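Long-range contacts in GH62 arabinofuranosidase (Podospora anserina, PDB 4N4B), which probably removes terminal alpha-L-arabinofuranose residues from arabinose-bearing xylan in plant biomass, using a calcium-containing beta-propeller fold: residues G57-F62 with F76-W81; N72-T77 with F89-Q94; T51-N56 with P105-F110; I305-Q310 with G328-N333. All blocks are in the same frame, centred on the assembly; numbering follows the deposited sequence.

Contact 1: G57-F62 with F76-W81; sequences GTHHVF and FTFADW
His-59 and Phe-78 face each other as a hydrogen-bonded pair in an antiparallel beta hairpin, the two middle strands (58-67 and 70-78) of one four-stranded propeller blade. The strand axes approach to 4.9 Å. Backbone bonds run in both directions between His-59 and Phe-78 and between Val-61 and Phe-76; Val-61 N lies 2.9 Å from Phe-76 O.

Side-chain polar groups add to this ladder. Thr-77 OG1 donates to His-59 O at 2.7 Å, on the opposite face of that carbonyl from Phe-78 N, so two donors grip one oxygen. Phe-78 O is likewise shared, by His-59 N and by ND1 of the same residue, again from opposite faces. ND1 sends its hydrogen in the plane of the imidazole to Phe-78 O, while a second, weak bond goes to Ala-79 O; together they fix the ring's rotation. His-59 NE2 is hydrogen-bonded to a water.

The apolar contacts share one face of the sheet. Phe-76 and Phe-78 both carry CG between backbone N and carbonyl carbon (chi1 58° and 48°), which swings their rings back over the neighbouring strand. Val-61 CB sits over the Phe-76 face, and His-59 CB over that of Phe-78, 3.9 Å from its centroid. The imidazole and Phe-78 ring are nearly parallel (20°) but slid apart. Met-308 of strand 306-311 touches Val-61 on this face. Val-61 divides its methyls: CG1 meets Phe-76 CZ at 3.5 Å, and CG2 meets Phe-78 CE1 at 3.7 Å.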
# COMPACT_ATOMS: atom_id res chain seq x y z
N GLY A 57 7.79 -1.94 -19.25
CA GLY A 57 7.68 -0.53 -19.57
C GLY A 57 6.33 0.12 -19.30
O GLY A 57 6.25 1.36 -19.27
N THR A 58 5.32 -0.70 -19.02
CA THR A 58 4.00 -0.19 -18.77
C THR A 58 3.74 -0.35 -17.19
O THR A 58 3.70 -1.39 -16.64
CB THR A 58 2.87 -0.90 -19.49
OG1 THR A 58 3.10 -0.66 -20.92
CG2 THR A 58 1.53 -0.37 -19.17
N HIS A 59 3.41 0.83 -16.60
CA HIS A 59 2.96 0.85 -15.19
C HIS A 59 1.47 0.68 -15.13
O HIS A 59 0.71 1.21 -15.90
CB HIS A 59 3.25 2.24 -14.57
CG HIS A 59 4.70 2.57 -14.46
ND1 HIS A 59 5.36 3.24 -15.50
CD2 HIS A 59 5.68 2.38 -13.49
CE1 HIS A 59 6.62 3.44 -15.15
NE2 HIS A 59 6.85 2.94 -13.96
N HIS A 60 1.04 -0.12 -14.16
CA HIS A 60 -0.34 -0.34 -13.83
C HIS A 60 -0.55 0.08 -12.38
O HIS A 60 0.15 -0.43 -11.49
CB HIS A 60 -0.66 -1.89 -13.94
CG HIS A 60 -0.57 -2.38 -15.37
ND1 HIS A 60 0.55 -2.90 -15.96
CD2 HIS A 60 -1.55 -2.36 -16.24
CE1 HIS A 60 0.21 -3.23 -17.22
NE2 HIS A 60 -1.05 -2.88 -17.41
N VAL A 61 -1.51 0.99 -12.18
CA VAL A 61 -1.80 1.54 -10.83
C VAL A 61 -3.18 1.35 -10.53
O VAL A 61 -4.13 1.63 -11.27
CB VAL A 61 -1.40 3.02 -10.77
CG1 VAL A 61 -1.60 3.56 -9.34
CG2 VAL A 61 0.04 3.23 -11.17
N PHE A 62 -3.44 0.97 -9.22
CA PHE A 62 -4.77 1.06 -8.63
C PHE A 62 -4.65 1.96 -7.40
O PHE A 62 -3.68 1.92 -6.70
CB PHE A 62 -5.38 -0.31 -8.23
CG PHE A 62 -5.44 -1.26 -9.39
CD1 PHE A 62 -4.31 -1.96 -9.86
CD2 PHE A 62 -6.63 -1.50 -9.97
CE1 PHE A 62 -4.46 -2.81 -10.98
CE2 PHE A 62 -6.77 -2.40 -11.05
CZ PHE A 62 -5.67 -3.06 -11.50
N PHE A 76 -5.46 3.13 -13.45
CA PHE A 76 -4.86 3.89 -14.55
C PHE A 76 -3.52 3.33 -14.88
O PHE A 76 -2.87 2.59 -14.12
CB PHE A 76 -4.86 5.40 -14.25
CG PHE A 76 -4.15 5.81 -12.99
CD1 PHE A 76 -4.83 5.72 -11.77
CD2 PHE A 76 -2.84 6.25 -13.00
CE1 PHE A 76 -4.15 6.10 -10.58
CE2 PHE A 76 -2.23 6.62 -11.80
CZ PHE A 76 -2.88 6.52 -10.62
N THR A 77 -2.96 3.74 -16.06
CA THR A 77 -1.77 3.15 -16.63
C THR A 77 -0.98 4.12 -17.46
O THR A 77 -1.60 5.03 -18.01
CB THR A 77 -2.18 1.89 -17.43
OG1 THR A 77 -1.02 1.25 -18.01
CG2 THR A 77 -3.18 2.17 -18.49
N PHE A 78 0.31 3.98 -17.52
CA PHE A 78 1.14 4.91 -18.25
C PHE A 78 2.49 4.27 -18.37
O PHE A 78 2.89 3.53 -17.57
CB PHE A 78 1.28 6.27 -17.47
CG PHE A 78 1.63 6.10 -16.02
CD1 PHE A 78 0.64 5.92 -15.10
CD2 PHE A 78 2.92 6.08 -15.60
CE1 PHE A 78 0.92 5.73 -13.78
CE2 PHE A 78 3.22 5.87 -14.28
CZ PHE A 78 2.20 5.66 -13.36
N ALA A 79 3.20 4.67 -19.41
CA ALA A 79 4.56 4.26 -19.58
C ALA A 79 5.53 5.20 -18.80
O ALA A 79 5.79 4.97 -17.70
CB ALA A 79 4.91 4.18 -21.06
N ASP A 80 6.01 6.27 -19.42
CA ASP A 80 6.83 7.24 -18.72
C ASP A 80 6.03 7.89 -17.61
O ASP A 80 4.89 8.15 -17.76
CB ASP A 80 7.20 8.38 -19.67
CG ASP A 80 8.07 7.96 -20.78
OD1 ASP A 80 8.80 6.98 -20.67
OD2 ASP A 80 8.09 8.72 -21.73
N TRP A 81 6.69 8.17 -16.52
CA TRP A 81 6.03 8.96 -15.41
C TRP A 81 5.45 10.28 -15.82
O TRP A 81 4.42 10.73 -15.32
CB TRP A 81 7.02 9.21 -14.28
CG TRP A 81 7.49 8.05 -13.55
CD1 TRP A 81 7.16 6.69 -13.76
CD2 TRP A 81 8.41 8.05 -12.46
NE1 TRP A 81 7.78 5.94 -12.83
CE2 TRP A 81 8.59 6.71 -12.04
CE3 TRP A 81 9.17 9.07 -11.82
CZ2 TRP A 81 9.41 6.39 -10.98
CZ3 TRP A 81 10.00 8.71 -10.78
CH2 TRP A 81 10.08 7.39 -10.37
O HOH W 1 9.50 3.09 -13.28

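Contact 2: N72-T77 with F89-Q94; sequences NLVYFT and FYYLDQ
The ring of Phe-76 receives Phe-89 CE1 over one face, offset toward the rim, with Phe-76 CD1 as its closest atom at 3.7 Å. The planes are 38° apart, so the pair is neither stacked nor T-shaped, although both side chains point the same way. This is the outer hairpin of a propeller blade, where strand 70-78 meets the short strand 90-91. Tyr-91 OH lies at the edge of the Phe-89 ring, in its plane, and bonds to Asp-40; the edge of Tyr-90 is turned to Tyr-75 O.

A chi1 of 67° places Val-74 CG1 between the backbone N and the carbonyl carbon and leaves CG2 anti to N, where it fits between Phe-89 CB at 3.6 Å and Tyr-91 CD1 at 3.9 Å. On the other face of the sheet Leu-92 CD2 packs against Tyr-75 CB.

Tyr-75 and Tyr-90 exchange two backbone bonds. Leu-92, which opens the 3-10 segment 92-94, donates its N-H to Leu-73 O; past it a water bridges the segments. The Asp-93 carboxylate is salt-bridged to Arg-42, while its backbone joins the water site: the water donates to Asn-72 OD1 and to Leu-73 O, both at 2.8 Å, and accepts from Asp-93 N at 3.2 Å.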
# COMPACT_ATOMS: atom_id res chain seq x y z
N ASN A 72 -13.85 4.64 -3.10
CA ASN A 72 -13.89 3.54 -4.03
C ASN A 72 -12.52 3.45 -4.73
O ASN A 72 -11.60 3.91 -4.24
CB ASN A 72 -15.14 3.68 -4.95
CG ASN A 72 -15.61 2.36 -5.59
OD1 ASN A 72 -15.05 1.95 -6.53
ND2 ASN A 72 -16.69 1.83 -5.14
N LEU A 73 -12.48 2.74 -5.85
CA LEU A 73 -11.22 2.39 -6.48
C LEU A 73 -11.08 2.84 -7.93
O LEU A 73 -12.03 2.85 -8.64
CB LEU A 73 -10.97 0.88 -6.40
CG LEU A 73 -10.89 0.30 -4.99
CD1 LEU A 73 -10.67 -1.18 -5.08
CD2 LEU A 73 -9.72 0.86 -4.21
N VAL A 74 -9.87 3.18 -8.32
CA VAL A 74 -9.61 3.58 -9.71
C VAL A 74 -8.37 2.87 -10.23
O VAL A 74 -7.47 2.62 -9.49
CB VAL A 74 -9.50 5.13 -9.82
CG1 VAL A 74 -8.25 5.68 -9.08
CG2 VAL A 74 -9.48 5.60 -11.28
N TYR A 75 -8.38 2.58 -11.54
CA TYR A 75 -7.22 2.01 -12.29
C TYR A 75 -6.74 3.02 -13.31
O TYR A 75 -7.54 3.70 -13.98
CB TYR A 75 -7.68 0.77 -13.04
CG TYR A 75 -6.66 0.18 -14.00
CD1 TYR A 75 -5.50 -0.40 -13.58
CD2 TYR A 75 -6.88 0.29 -15.37
CE1 TYR A 75 -4.57 -0.86 -14.46
CE2 TYR A 75 -5.99 -0.22 -16.31
CZ TYR A 75 -4.86 -0.76 -15.86
OH TYR A 75 -3.91 -1.29 -16.77
N PHE A 76 -5.46 3.13 -13.45
CA PHE A 76 -4.86 3.89 -14.55
C PHE A 76 -3.52 3.33 -14.88
O PHE A 76 -2.87 2.59 -14.12
CB PHE A 76 -4.86 5.40 -14.25
CG PHE A 76 -4.15 5.81 -12.99
CD1 PHE A 76 -4.83 5.72 -11.77
CD2 PHE A 76 -2.84 6.25 -13.00
CE1 PHE A 76 -4.15 6.10 -10.58
CE2 PHE A 76 -2.23 6.62 -11.80
CZ PHE A 76 -2.88 6.52 -10.62
N THR A 77 -2.96 3.74 -16.06
CA THR A 77 -1.77 3.15 -16.63
C THR A 77 -0.98 4.12 -17.46
O THR A 77 -1.60 5.03 -18.01
CB THR A 77 -2.18 1.89 -17.43
OG1 THR A 77 -1.02 1.25 -18.01
CG2 THR A 77 -3.18 2.17 -18.49
N PHE A 89 -8.58 7.73 -16.16
CA PHE A 89 -9.03 7.00 -14.98
C PHE A 89 -10.15 6.01 -15.36
O PHE A 89 -11.09 6.38 -16.01
CB PHE A 89 -9.61 7.99 -13.96
CG PHE A 89 -8.59 8.63 -13.06
CD1 PHE A 89 -7.26 8.43 -13.21
CD2 PHE A 89 -9.02 9.45 -12.08
CE1 PHE A 89 -6.38 9.05 -12.39
CE2 PHE A 89 -8.14 10.08 -11.25
CZ PHE A 89 -6.82 9.88 -11.40
N TYR A 90 -9.98 4.77 -14.97
CA TYR A 90 -10.99 3.75 -15.14
C TYR A 90 -11.51 3.36 -13.77
O TYR A 90 -10.87 2.76 -13.05
CB TYR A 90 -10.47 2.52 -15.90
CG TYR A 90 -9.94 2.86 -17.28
CD1 TYR A 90 -10.77 2.95 -18.32
CD2 TYR A 90 -8.63 3.13 -17.49
CE1 TYR A 90 -10.32 3.29 -19.59
CE2 TYR A 90 -8.16 3.46 -18.76
CZ TYR A 90 -9.04 3.53 -19.79
OH TYR A 90 -8.51 3.90 -21.02
N TYR A 91 -12.70 3.80 -13.49
CA TYR A 91 -13.29 3.61 -12.18
C TYR A 91 -13.83 2.18 -12.02
O TYR A 91 -14.57 1.70 -12.81
CB TYR A 91 -14.41 4.65 -12.00
CG TYR A 91 -13.87 6.09 -11.94
CD1 TYR A 91 -13.25 6.56 -10.83
CD2 TYR A 91 -14.00 6.95 -13.01
CE1 TYR A 91 -12.74 7.82 -10.77
CE2 TYR A 91 -13.50 8.23 -12.94
CZ TYR A 91 -12.89 8.67 -11.81
OH TYR A 91 -12.41 9.95 -11.75
N LEU A 92 -13.41 1.54 -10.96
CA LEU A 92 -13.74 0.13 -10.78
C LEU A 92 -15.17 -0.11 -10.34
O LEU A 92 -15.63 -1.21 -10.36
CB LEU A 92 -12.75 -0.56 -9.85
CG LEU A 92 -11.28 -0.53 -10.24
CD1 LEU A 92 -10.54 -1.60 -9.45
CD2 LEU A 92 -11.07 -0.79 -11.76
N ASP A 93 -15.87 0.96 -10.00
CA ASP A 93 -17.31 0.80 -9.75
C ASP A 93 -18.10 0.43 -11.00
O ASP A 93 -19.25 0.04 -10.88
CB ASP A 93 -17.94 1.98 -9.01
CG ASP A 93 -17.97 3.26 -9.78
OD1 ASP A 93 -17.65 3.29 -10.97
OD2 ASP A 93 -18.32 4.31 -9.17
N GLN A 94 -17.44 0.47 -12.19
CA GLN A 94 -18.04 0.01 -13.44
C GLN A 94 -17.84 -1.48 -13.64
O GLN A 94 -18.51 -2.04 -14.53
CB GLN A 94 -17.43 0.80 -14.61
CG GLN A 94 -17.59 2.31 -14.46
CD GLN A 94 -19.03 2.74 -14.30
OE1 GLN A 94 -19.55 3.16 -13.20
NE2 GLN A 94 -19.70 2.61 -15.36
O HOH W 2 -14.74 3.67 -8.68

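Contact 3: T51-N56 with P105-F110; sequences TIILIN and PQVFWF
Thr-51 directs its side chain at the backbone of strand 103-110, and its hydroxyl oxygen accepts a hydrogen bond from Val-107 N. The bond measures 3.0 Å from Val-107 N to Thr-51 OG1 and is fairly straight, 164° at the hydrogen. The hydroxyl stands anti to the backbone N of Thr-51 (chi1 -178°), which leaves CG2 on the proline side, 4.0 Å from Pro-105 CG. Thr-51 CB closes against Pro-105 O at 3.3 Å.

Val-107 points back at the opposing strand. Its CG1 lies 3.6 Å from Thr-51 OG1 and, farther along, 4.1 Å from Ile-53 CG2; the Ile-53 and Val-107 side chains cross at about a right angle and meet through single methyls.

The strands run roughly parallel (28°), but their axes come no nearer than 6.3 Å and they have no beta bridges. They are the first strands of successive blades of the beta-propeller, packed side to side around its centre. Gln-106 turns away toward the following blade, where its OE1 accepts from Val-168 N.

All the touching residues are buried, and a side-chain hydroxyl here does the work of a main-chain acceptor for Val-107 N. Thr-51 OG1 also has a weak hydrogen bond with Glu-287, so this one hydroxyl serves both the neighbouring blade's N-H and a carboxylate.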
# COMPACT_ATOMS: atom_id res chain seq x y z
N THR A 51 -1.29 1.12 -5.34
CA THR A 51 -0.50 -0.13 -5.63
C THR A 51 -0.05 0.02 -7.04
O THR A 51 -0.76 0.46 -7.93
CB THR A 51 -1.41 -1.35 -5.39
OG1 THR A 51 -0.64 -2.56 -5.63
CG2 THR A 51 -2.60 -1.45 -6.24
N ILE A 52 1.21 -0.40 -7.29
CA ILE A 52 1.82 -0.17 -8.63
C ILE A 52 2.77 -1.30 -8.98
O ILE A 52 3.66 -1.67 -8.23
CB ILE A 52 2.53 1.20 -8.63
CG1 ILE A 52 3.19 1.42 -9.97
CG2 ILE A 52 3.49 1.37 -7.47
CD1 ILE A 52 3.61 2.84 -10.21
N ILE A 53 2.63 -1.71 -10.22
CA ILE A 53 3.51 -2.71 -10.87
C ILE A 53 3.86 -2.18 -12.22
O ILE A 53 3.29 -1.32 -12.78
CB ILE A 53 2.92 -4.13 -10.89
CG1 ILE A 53 1.74 -4.16 -11.78
CG2 ILE A 53 2.62 -4.65 -9.51
CD1 ILE A 53 1.18 -5.56 -12.02
N LEU A 54 4.99 -2.74 -12.71
CA LEU A 54 5.63 -2.37 -13.98
C LEU A 54 5.83 -3.65 -14.77
O LEU A 54 6.43 -4.57 -14.31
CB LEU A 54 6.94 -1.64 -13.74
CG LEU A 54 7.74 -1.20 -14.96
CD1 LEU A 54 6.96 -0.32 -15.84
CD2 LEU A 54 9.02 -0.50 -14.52
N ILE A 55 5.25 -3.67 -15.95
CA ILE A 55 5.34 -4.88 -16.87
C ILE A 55 5.87 -4.33 -18.22
O ILE A 55 5.20 -3.63 -18.93
CB ILE A 55 4.01 -5.51 -17.08
CG1 ILE A 55 3.35 -5.91 -15.72
CG2 ILE A 55 4.15 -6.73 -18.01
CD1 ILE A 55 1.95 -6.44 -15.84
N ASN A 56 7.12 -4.66 -18.47
CA ASN A 56 7.78 -4.32 -19.74
C ASN A 56 7.56 -2.85 -20.17
O ASN A 56 7.11 -2.58 -21.31
CB ASN A 56 7.36 -5.36 -20.79
CG ASN A 56 7.93 -6.74 -20.47
OD1 ASN A 56 9.00 -6.85 -19.88
ND2 ASN A 56 7.17 -7.75 -20.73
N PRO A 105 -6.06 -0.54 -2.26
CA PRO A 105 -5.84 -1.75 -3.03
C PRO A 105 -4.39 -2.22 -3.03
O PRO A 105 -3.43 -1.47 -2.84
CB PRO A 105 -6.28 -1.38 -4.39
CG PRO A 105 -5.87 0.04 -4.52
CD PRO A 105 -6.07 0.67 -3.15
N GLN A 106 -4.25 -3.53 -3.34
CA GLN A 106 -2.96 -4.21 -3.56
C GLN A 106 -3.18 -5.17 -4.72
O GLN A 106 -4.07 -6.00 -4.66
CB GLN A 106 -2.45 -4.97 -2.33
CG GLN A 106 -1.14 -5.66 -2.53
CD GLN A 106 -0.95 -6.84 -1.59
OE1 GLN A 106 -1.91 -7.46 -1.12
NE2 GLN A 106 0.31 -7.19 -1.41
N VAL A 107 -2.32 -5.05 -5.76
CA VAL A 107 -2.41 -5.96 -6.90
C VAL A 107 -1.23 -6.89 -7.02
O VAL A 107 -0.11 -6.47 -6.86
CB VAL A 107 -2.63 -5.17 -8.22
CG1 VAL A 107 -1.43 -4.39 -8.66
CG2 VAL A 107 -3.14 -6.08 -9.35
N PHE A 108 -1.50 -8.13 -7.39
CA PHE A 108 -0.45 -9.12 -7.70
C PHE A 108 -1.04 -10.23 -8.52
O PHE A 108 -2.23 -10.51 -8.49
CB PHE A 108 0.21 -9.66 -6.39
CG PHE A 108 -0.74 -10.30 -5.46
CD1 PHE A 108 -1.05 -11.63 -5.45
CD2 PHE A 108 -1.34 -9.51 -4.45
CE1 PHE A 108 -1.94 -12.19 -4.57
CE2 PHE A 108 -2.28 -10.05 -3.59
CZ PHE A 108 -2.58 -11.38 -3.67
N TRP A 109 -0.13 -10.90 -9.25
CA TRP A 109 -0.51 -12.16 -9.98
C TRP A 109 -0.41 -13.32 -9.03
O TRP A 109 0.61 -13.50 -8.39
CB TRP A 109 0.50 -12.32 -11.13
CG TRP A 109 0.34 -13.56 -11.98
CD1 TRP A 109 1.25 -14.58 -11.99
CD2 TRP A 109 -0.69 -13.85 -12.88
NE1 TRP A 109 0.83 -15.47 -12.92
CE2 TRP A 109 -0.33 -15.11 -13.49
CE3 TRP A 109 -1.80 -13.19 -13.32
CZ2 TRP A 109 -1.06 -15.63 -14.54
CZ3 TRP A 109 -2.59 -13.74 -14.33
CH2 TRP A 109 -2.22 -15.01 -14.89
N PHE A 110 -1.47 -14.11 -8.94
CA PHE A 110 -1.41 -15.32 -8.06
C PHE A 110 -1.21 -16.51 -9.00
O PHE A 110 -2.15 -16.99 -9.68
CB PHE A 110 -2.64 -15.44 -7.24
CG PHE A 110 -2.55 -16.55 -6.23
CD1 PHE A 110 -1.69 -16.49 -5.19
CD2 PHE A 110 -3.38 -17.69 -6.34
CE1 PHE A 110 -1.57 -17.52 -4.27
CE2 PHE A 110 -3.26 -18.71 -5.46
CZ PHE A 110 -2.35 -18.67 -4.45

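Contact 4: I305-Q310 with G328-N333; sequences IRFMYQ and GFIAHN
Phe-307 and Ile-330 form the tight middle of an antiparallel pairing between strands 306-311 and 326-332 of one propeller blade. Their two backbone bonds, Phe-307 N to Ile-330 O (2.8 Å) and Ile-330 N to Phe-307 O (2.9 Å), are matched by a second reciprocal pair between Tyr-309 and Gly-328. The side chains of Phe-307 and Ile-330 run alongside each other, CB to CG1 at 3.7 Å.

Tyr-309 carries its ring between backbone N and carbonyl carbon (chi1 79°), which lays it across the backbone at Gly-328. The ring edge faces Phe-329 C, and Tyr-309 CE1 reaches Ile-330 CG2 at 3.7 Å. Its hydroxyl bonds to Ser-30.

The pairing is sparser toward residues 305 and 332, where several residues are partly exposed. His-332 N still donates to Ile-305 O at 3.0 Å, but Arg-306 and Ala-331 come no closer than 4.3 Å through side chains (CG to CB), and the bent arginine leads away, NH1 bonding to Asn-304 O.

Back at the packed end, Met-308 stretches beside the Phe-329 ring, whose other neighbours include the stacked Trp-81. In this oblique Met-aromatic contact Met-308 SD lies 4.7 Å from the Phe-329 ring centroid and Met-308 CG 3.6 Å from Phe-329 CE1.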
# COMPACT_ATOMS: atom_id res chain seq x y z
N ILE A 305 14.97 0.92 -6.05
CA ILE A 305 13.68 1.22 -5.38
C ILE A 305 13.09 2.58 -5.82
O ILE A 305 13.78 3.58 -5.69
CB ILE A 305 13.82 1.13 -3.88
CG1 ILE A 305 14.11 -0.29 -3.44
CG2 ILE A 305 12.51 1.62 -3.21
CD1 ILE A 305 14.55 -0.43 -2.07
N ARG A 306 11.86 2.56 -6.30
CA ARG A 306 11.08 3.76 -6.46
C ARG A 306 9.74 3.45 -5.78
O ARG A 306 9.23 2.30 -5.78
CB ARG A 306 10.83 3.99 -7.95
CG ARG A 306 12.11 4.26 -8.81
CD ARG A 306 12.66 3.01 -9.37
NE ARG A 306 11.81 2.55 -10.46
CZ ARG A 306 11.68 1.29 -10.89
NH1 ARG A 306 12.35 0.23 -10.30
NH2 ARG A 306 10.89 1.08 -11.91
N PHE A 307 9.19 4.47 -5.15
CA PHE A 307 8.04 4.32 -4.22
C PHE A 307 6.99 5.36 -4.65
O PHE A 307 7.28 6.59 -4.61
CB PHE A 307 8.50 4.50 -2.81
CG PHE A 307 7.46 4.31 -1.72
CD1 PHE A 307 7.13 3.04 -1.25
CD2 PHE A 307 6.91 5.40 -1.07
CE1 PHE A 307 6.25 2.86 -0.20
CE2 PHE A 307 6.02 5.23 -0.03
CZ PHE A 307 5.63 3.96 0.41
N MET A 308 5.84 4.94 -5.18
CA MET A 308 4.75 5.85 -5.45
C MET A 308 4.10 6.15 -4.13
O MET A 308 3.76 5.21 -3.41
CB MET A 308 3.79 5.22 -6.44
CG MET A 308 2.91 6.27 -7.10
SD MET A 308 1.69 5.55 -8.18
CE MET A 308 1.23 6.91 -9.20
N TYR A 309 3.87 7.42 -3.82
CA TYR A 309 3.33 7.83 -2.52
C TYR A 309 2.32 8.89 -2.67
O TYR A 309 2.18 9.56 -3.69
CB TYR A 309 4.46 8.21 -1.59
CG TYR A 309 5.00 9.62 -1.89
CD1 TYR A 309 5.85 9.88 -2.95
CD2 TYR A 309 4.63 10.70 -1.11
CE1 TYR A 309 6.34 11.14 -3.23
CE2 TYR A 309 5.14 11.97 -1.34
CZ TYR A 309 5.99 12.15 -2.41
OH TYR A 309 6.50 13.46 -2.60
N GLN A 310 1.60 9.15 -1.59
CA GLN A 310 0.65 10.27 -1.51
C GLN A 310 1.20 11.36 -0.60
O GLN A 310 1.77 11.10 0.46
CB GLN A 310 -0.72 9.79 -1.04
CG GLN A 310 -0.78 9.28 0.35
CD GLN A 310 -2.17 8.84 0.75
OE1 GLN A 310 -2.99 8.42 -0.04
NE2 GLN A 310 -2.43 8.89 2.07
N GLY A 328 2.82 11.17 -6.14
CA GLY A 328 4.10 11.35 -6.76
C GLY A 328 4.96 10.12 -6.56
O GLY A 328 4.50 9.08 -6.09
N PHE A 329 6.23 10.29 -6.88
CA PHE A 329 7.21 9.20 -6.68
C PHE A 329 8.40 9.71 -5.95
O PHE A 329 8.89 10.83 -6.25
CB PHE A 329 7.74 8.61 -8.04
CG PHE A 329 6.69 8.03 -8.96
CD1 PHE A 329 6.34 6.73 -8.79
CD2 PHE A 329 6.04 8.75 -9.91
CE1 PHE A 329 5.45 6.10 -9.67
CE2 PHE A 329 5.11 8.13 -10.75
CZ PHE A 329 4.85 6.80 -10.56
N ILE A 330 8.95 8.88 -5.09
CA ILE A 330 10.32 9.04 -4.56
C ILE A 330 11.23 7.97 -5.12
O ILE A 330 10.81 6.79 -5.21
CB ILE A 330 10.41 9.14 -3.03
CG1 ILE A 330 9.63 8.04 -2.33
CG2 ILE A 330 9.95 10.56 -2.61
CD1 ILE A 330 9.72 8.09 -0.82
N ALA A 331 12.41 8.37 -5.52
CA ALA A 331 13.46 7.47 -6.02
C ALA A 331 14.58 7.42 -5.06
O ALA A 331 15.06 8.39 -4.51
CB ALA A 331 13.92 7.89 -7.43
N HIS A 332 14.99 6.18 -4.76
CA HIS A 332 16.02 5.94 -3.75
C HIS A 332 17.40 6.36 -4.21
O HIS A 332 17.86 5.76 -5.20
CB HIS A 332 15.97 4.48 -3.38
CG HIS A 332 16.91 4.03 -2.34
ND1 HIS A 332 17.49 4.74 -1.31
CD2 HIS A 332 17.37 2.75 -2.20
CE1 HIS A 332 18.29 3.92 -0.61
NE2 HIS A 332 18.20 2.71 -1.15
N ASN A 333 18.00 7.33 -3.56
CA ASN A 333 19.29 7.96 -3.94
C ASN A 333 20.50 7.23 -3.59
O ASN A 333 21.54 7.49 -4.25
CB ASN A 333 19.40 9.47 -3.36
CG ASN A 333 18.60 10.30 -4.17
OD1 ASN A 333 18.31 9.95 -5.36
ND2 ASN A 333 18.23 11.39 -3.67

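Contacts 1 and 2 share strand 70-78 and build successive hairpins of one blade, whereas contact 3 joins that blade's first strand to the next blade. Contact 4 pairs strands of another blade, which meets contact 1 through Trp-81 against Phe-329 and Val-61 against Met-308. Contact 3 lies nearest the centre of the chain, about 11 Å from it; its touching residues are all buried, and one side-chain bond stands where the hairpins have backbone ladders. Contacts 1 and 2, both about 16 Å out, mix buried rings with exposed residues and water. Contact 4, at about 13 Å, combines the fullest backbone ladder, five bonds, with a largely apolar surround.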